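Local coordinates for diphthine synthase (Aeropyrum pernix, PDB 1WDE), which probably uses S-adenosyl-L-methionine to trimethylate the modified target histidine of translation elongation factor 2, forming diphthine in the second step of diphthamide biosynthesis, at residues W15-A18 against P19-T23; P118-S121 against G122-A126. All blocks are in the same frame, centred on the assembly; numbering follows the deposited sequence.

Contact 1 (W15-A18 against P19-T23); sequences WGYA and PGMQT
Selenomethionine Met21 lies over one face of the Tyr17 ring, its SE 3.5 Å from the ring centroid and 17° off the ring normal, a Met-aromatic contact. The heavy atom is displaced toward the hydroxyl end of the ring, 3.3 Å from Tyr17 CZ. A bend at chi3 (72°) places the terminal methyl, Met21 CE, 3.4 Å from Tyr17 CE1. The methyl of Ala18 borders the selenium from a different direction, with CB 3.8 Å from Met21 SE. A second aromatic contact joins the two ends of the loop. Here Gln22 sets its CG above the five-membered ring of Trp15, 3.3 Å from the centroid in a CH-pi contact, while its amide plane is inclined 31° to the indole.

A type II beta turn from Ala18 to Met21, closed by the bond from Met21 N to Ala18 O (3.1 Å), brings 19-23 back beside 15-18. Gly16 fits where a CB would collide with Met21 O, and together with Trp15 it forms a classic beta bulge opposite Gly92. The polar atoms of both aromatic side chains are bonded to other parts of the chain: Trp15 NE1 to Ser52 OG on helix 47-57, and Tyr17 OH to the carbonyl of Gly219. Putting a leucine in place of Tyr17 would probably leave the Gly219 carbonyl without this donor and the selenium without an aromatic face. The side-chain contacts within the loop thus set a selenium and a CH group over ring faces, alongside one backbone bond, while the indole N-H and the phenol hydroxyl bond to residues outside it, Tyr17 close to residues that probably bind S-adenosyl-L-methionine.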
ATOM      1  N   TRP A  15       6.173  10.203   8.145  1.00 23.90           N
ATOM      2  CA  TRP A  15       7.615  10.248   8.329  1.00 25.74           C
ATOM      3  C   TRP A  15       8.449   9.767   7.124  1.00 28.43           C
ATOM      4  O   TRP A  15       9.674   9.847   7.149  1.00 29.42           O
ATOM      5  CB  TRP A  15       7.976   9.401   9.552  1.00 25.06           C
ATOM      6  CG  TRP A  15       9.190   9.869  10.299  1.00 30.96           C
ATOM      7  CD1 TRP A  15      10.366   9.200  10.453  1.00 37.38           C
ATOM      8  CD2 TRP A  15       9.330  11.102  11.023  1.00 34.64           C
ATOM      9  NE1 TRP A  15      11.233   9.936  11.231  1.00 40.83           N
ATOM     10  CE2 TRP A  15      10.625  11.107  11.592  1.00 38.83           C
ATOM     11  CE3 TRP A  15       8.488  12.202  11.242  1.00 29.06           C
ATOM     12  CZ2 TRP A  15      11.101  12.170  12.369  1.00 36.75           C
ATOM     13  CZ3 TRP A  15       8.960  13.263  12.014  1.00 36.41           C
ATOM     14  CH2 TRP A  15      10.261  13.237  12.569  1.00 38.44           C
ATOM     15  N   GLY A  16       7.805   9.299   6.061  1.00 25.02           N
ATOM     16  CA  GLY A  16       8.574   8.777   4.937  1.00 26.27           C
ATOM     17  C   GLY A  16       8.849   7.314   5.271  1.00 25.39           C
ATOM     18  O   GLY A  16       8.643   6.905   6.410  1.00 25.90           O
ATOM     19  N   TYR A  17       9.331   6.513   4.329  1.00 27.13           N
ATOM     20  CA  TYR A  17       9.520   5.099   4.646  1.00 25.43           C
ATOM     21  C   TYR A  17      10.942   4.626   4.917  1.00 29.07           C
ATOM     22  O   TYR A  17      11.188   3.429   5.005  1.00 34.17           O
ATOM     23  CB  TYR A  17       8.887   4.234   3.542  1.00 21.44           C
ATOM     24  CG  TYR A  17       9.460   4.510   2.177  1.00 23.07           C
ATOM     25  CD1 TYR A  17       8.954   5.552   1.385  1.00 23.12           C
ATOM     26  CD2 TYR A  17      10.530   3.765   1.688  1.00 22.77           C
ATOM     27  CE1 TYR A  17       9.501   5.841   0.150  1.00 23.30           C
ATOM     28  CE2 TYR A  17      11.094   4.052   0.436  1.00 20.24           C
ATOM     29  CZ  TYR A  17      10.575   5.088  -0.323  1.00 21.88           C
ATOM     30  OH  TYR A  17      11.126   5.390  -1.553  1.00 22.65           O
ATOM     31  N   ALA A  18      11.882   5.548   5.052  1.00 31.43           N
ATOM     32  CA  ALA A  18      13.255   5.172   5.350  1.00 32.85           C
ATOM     33  C   ALA A  18      13.968   6.367   5.945  1.00 34.53           C
ATOM     34  O   ALA A  18      13.524   7.495   5.784  1.00 32.93           O
ATOM     35  CB  ALA A  18      13.985   4.724   4.081  1.00 30.15           C
ATOM     36  N   PRO A  19      15.070   6.134   6.666  1.00 35.04           N
ATOM     37  CA  PRO A  19      15.773   7.287   7.230  1.00 36.45           C
ATOM     38  C   PRO A  19      16.222   8.220   6.102  1.00 34.53           C
ATOM     39  O   PRO A  19      16.600   7.762   5.026  1.00 33.42           O
ATOM     40  CB  PRO A  19      16.944   6.647   7.996  1.00 37.41           C
ATOM     41  CG  PRO A  19      17.046   5.267   7.437  1.00 39.69           C
ATOM     42  CD  PRO A  19      15.626   4.875   7.185  1.00 34.90           C
ATOM     43  N   GLY A  20      16.140   9.526   6.340  1.00 27.56           N
ATOM     44  CA  GLY A  20      16.543  10.492   5.334  1.00 30.49           C
ATOM     45  C   GLY A  20      15.391  10.928   4.447  1.00 29.70           C
ATOM     46  O   GLY A  20      15.529  11.833   3.629  1.00 29.17           O
HETATM   47  N   MSE A  21      14.241  10.287   4.605  1.00 29.06           N
HETATM   48  CA  MSE A  21      13.097  10.649   3.789  1.00 28.72           C
HETATM   49  C   MSE A  21      12.073  11.509   4.519  1.00 29.86           C
HETATM   50  O   MSE A  21      10.924  11.605   4.083  1.00 24.96           O
HETATM   51  CB  MSE A  21      12.447   9.383   3.225  1.00 26.99           C
HETATM   52  CG  MSE A  21      13.435   8.519   2.462  1.00 30.15           C
HETATM   53 SE   MSE A  21      12.538   7.127   1.458  1.00 44.29          SE
HETATM   54  CE  MSE A  21      11.799   8.329   0.113  1.00 31.62           C
ATOM     55  N   GLN A  22      12.494  12.154   5.616  1.00 28.54           N
ATOM     56  CA  GLN A  22      11.598  13.028   6.394  1.00 26.13           C
ATOM     57  C   GLN A  22      11.608  14.457   5.841  1.00 27.59           C
ATOM     58  O   GLN A  22      12.659  14.947   5.432  1.00 30.76           O
ATOM     59  CB  GLN A  22      12.023  13.054   7.870  1.00 26.69           C
ATOM     60  CG  GLN A  22      11.900  11.714   8.550  1.00 29.03           C
ATOM     61  CD  GLN A  22      12.877  10.695   7.995  1.00 36.84           C
ATOM     62  OE1 GLN A  22      12.499   9.570   7.636  1.00 33.33           O
ATOM     63  NE2 GLN A  22      14.140  11.079   7.924  1.00 30.10           N
ATOM     64  N   THR A  23      10.451  15.133   5.802  1.00 26.14           N
ATOM     65  CA  THR A  23      10.456  16.504   5.289  1.00 27.82           C
ATOM     66  C   THR A  23      10.817  17.425   6.454  1.00 26.89           C
ATOM     67  O   THR A  23      10.710  17.038   7.612  1.00 28.30           O
ATOM     68  CB  THR A  23       9.077  16.946   4.710  1.00 28.01           C
ATOM     69  OG1 THR A  23       8.070  16.809   5.717  1.00 25.63           O
ATOM     70  CG2 THR A  23       8.696  16.089   3.464  1.00 27.83           C
TER

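Contact 2 (P118-S121 against G122-A126); sequences PGVS and GVQAA
Ser121 is the N-cap of the helix that begins at Gly122: its side chain makes the capping bond, and its carbonyl makes the first i to i+4 bond. The hydroxyl oxygen OG accepts from Gln124 N at 3.2 Å, with a nearly straight N-H...O angle of 166°. With chi1 at 82°, OG sits between the backbone N and the carbonyl carbon of its own residue, which turns it toward the first turn of the helix. The carbonyl starts the regular pattern: Ser121 O takes the N-H of Ala125 at 3.1 Å, the donor only 17° from the carbonyl plane.

The aliphatic part of Gln124 packs beside the hydroxyl. Its CB rests 3.7 Å from Ser121 OG, and the chain then runs back, extended beyond CG, toward the preceding loop. There its amide NE2 lies 4.1 Å from CG1 of Val120, the two side chains crossing at about a right angle in a loose contact. Gly122 is the first residue of the helix.

Around this end, Gly119 N is bonded to Asp93 OD1 and Ser121 touches Val96, while Val123 packs on Thr170 and Leu172 of strand 168-173. Asp93 and Val96 probably bind S-adenosyl-L-methionine. A serine N-cap where strand 113-117 passes into helix 122-130 thus places Ser121 and Gly122 at the probable cofactor site of this tetrapyrrole methylase-type fold.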
ATOM      1  N   PRO A 118       1.950  15.767   5.427  1.00 25.56           N
ATOM      2  CA  PRO A 118       2.272  14.642   4.533  1.00 24.37           C
ATOM      3  C   PRO A 118       3.696  14.079   4.557  1.00 30.92           C
ATOM      4  O   PRO A 118       4.657  14.767   4.918  1.00 31.79           O
ATOM      5  CB  PRO A 118       1.872  15.153   3.145  1.00 26.00           C
ATOM      6  CG  PRO A 118       1.832  16.636   3.261  1.00 27.24           C
ATOM      7  CD  PRO A 118       1.438  16.933   4.688  1.00 26.23           C
ATOM      8  N   GLY A 119       3.802  12.798   4.203  1.00 21.63           N
ATOM      9  CA  GLY A 119       5.094  12.134   4.132  1.00 22.56           C
ATOM     10  C   GLY A 119       5.151  11.361   2.821  1.00 24.77           C
ATOM     11  O   GLY A 119       4.101  11.078   2.229  1.00 21.63           O
ATOM     12  N   VAL A 120       6.344  11.029   2.338  1.00 24.85           N
ATOM     13  CA  VAL A 120       6.430  10.241   1.102  1.00 27.59           C
ATOM     14  C   VAL A 120       6.034   8.804   1.448  1.00 27.11           C
ATOM     15  O   VAL A 120       6.645   8.188   2.334  1.00 22.38           O
ATOM     16  CB  VAL A 120       7.862  10.213   0.508  1.00 30.77           C
ATOM     17  CG1 VAL A 120       7.902   9.271  -0.705  1.00 28.70           C
ATOM     18  CG2 VAL A 120       8.290  11.614   0.076  1.00 30.83           C
ATOM     19  N   SER A 121       5.008   8.256   0.789  1.00 22.50           N
ATOM     20  CA  SER A 121       4.655   6.879   1.111  1.00 24.12           C
ATOM     21  C   SER A 121       5.365   5.915   0.159  1.00 20.41           C
ATOM     22  O   SER A 121       5.714   6.275  -0.975  1.00 17.77           O
ATOM     23  CB  SER A 121       3.147   6.657   1.075  1.00 28.57           C
ATOM     24  OG  SER A 121       2.694   6.447  -0.222  1.00 25.54           O
ATOM     25  N   GLY A 122       5.625   4.712   0.651  1.00 22.36           N
ATOM     26  CA  GLY A 122       6.284   3.710  -0.161  1.00 24.81           C
ATOM     27  C   GLY A 122       5.413   3.332  -1.344  1.00 20.20           C
ATOM     28  O   GLY A 122       5.919   2.940  -2.395  1.00 20.25           O
ATOM     29  N   VAL A 123       4.101   3.452  -1.179  1.00 20.46           N
ATOM     30  CA  VAL A 123       3.188   3.126  -2.270  1.00 18.53           C
ATOM     31  C   VAL A 123       3.428   4.069  -3.438  1.00 19.76           C
ATOM     32  O   VAL A 123       3.530   3.631  -4.583  1.00 20.27           O
ATOM     33  CB  VAL A 123       1.697   3.278  -1.857  1.00 18.10           C
ATOM     34  CG1 VAL A 123       0.800   3.003  -3.063  1.00 25.07           C
ATOM     35  CG2 VAL A 123       1.358   2.310  -0.713  1.00 25.87           C
ATOM     36  N   GLN A 124       3.494   5.368  -3.152  1.00 17.82           N
ATOM     37  CA  GLN A 124       3.693   6.382  -4.194  1.00 18.91           C
ATOM     38  C   GLN A 124       5.044   6.206  -4.863  1.00 22.56           C
ATOM     39  O   GLN A 124       5.149   6.271  -6.098  1.00 21.48           O
ATOM     40  CB  GLN A 124       3.581   7.802  -3.594  1.00 22.63           C
ATOM     41  CG  GLN A 124       4.242   8.901  -4.456  1.00 37.96           C
ATOM     42  CD  GLN A 124       4.754  10.104  -3.640  1.00 44.16           C
ATOM     43  OE1 GLN A 124       5.527  10.925  -4.145  1.00 34.45           O
ATOM     44  NE2 GLN A 124       4.323  10.204  -2.381  1.00 46.77           N
ATOM     45  N   ALA A 125       6.076   5.983  -4.049  1.00 20.97           N
ATOM     46  CA  ALA A 125       7.419   5.788  -4.577  1.00 14.34           C
ATOM     47  C   ALA A 125       7.477   4.518  -5.443  1.00 16.14           C
ATOM     48  O   ALA A 125       8.137   4.511  -6.470  1.00 14.67           O
ATOM     49  CB  ALA A 125       8.433   5.683  -3.437  1.00 22.46           C
ATOM     50  N   ALA A 126       6.780   3.461  -5.030  1.00 19.16           N
ATOM     51  CA  ALA A 126       6.769   2.215  -5.797  1.00 20.07           C
ATOM     52  C   ALA A 126       6.096   2.455  -7.149  1.00 24.52           C
ATOM     53  O   ALA A 126       6.662   2.111  -8.184  1.00 19.22           O
ATOM     54  CB  ALA A 126       6.042   1.142  -5.035  1.00 11.59           C
TER

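From the N terminus, strand 9-14 of the parallel sheet leads into contact 1, whose turn reverses the chain before helix 24-32. Contact 2 follows much later in the chain, where strand 113-117, an outer strand of that sheet, passes into helix 122-130. The two are in series, neither nested nor crossing, yet their centres are only about 10 Å apart. Tyr17 joins them: its OH comes within 3.3 Å of Ala125 CB, and its CD1 packs 3.5 Å from Gly122 N. The loop following one strand therefore rests on the helix start following its neighbour, and through helix 122-130 the parallel sheet is connected to the mixed sheet at strand 168-173.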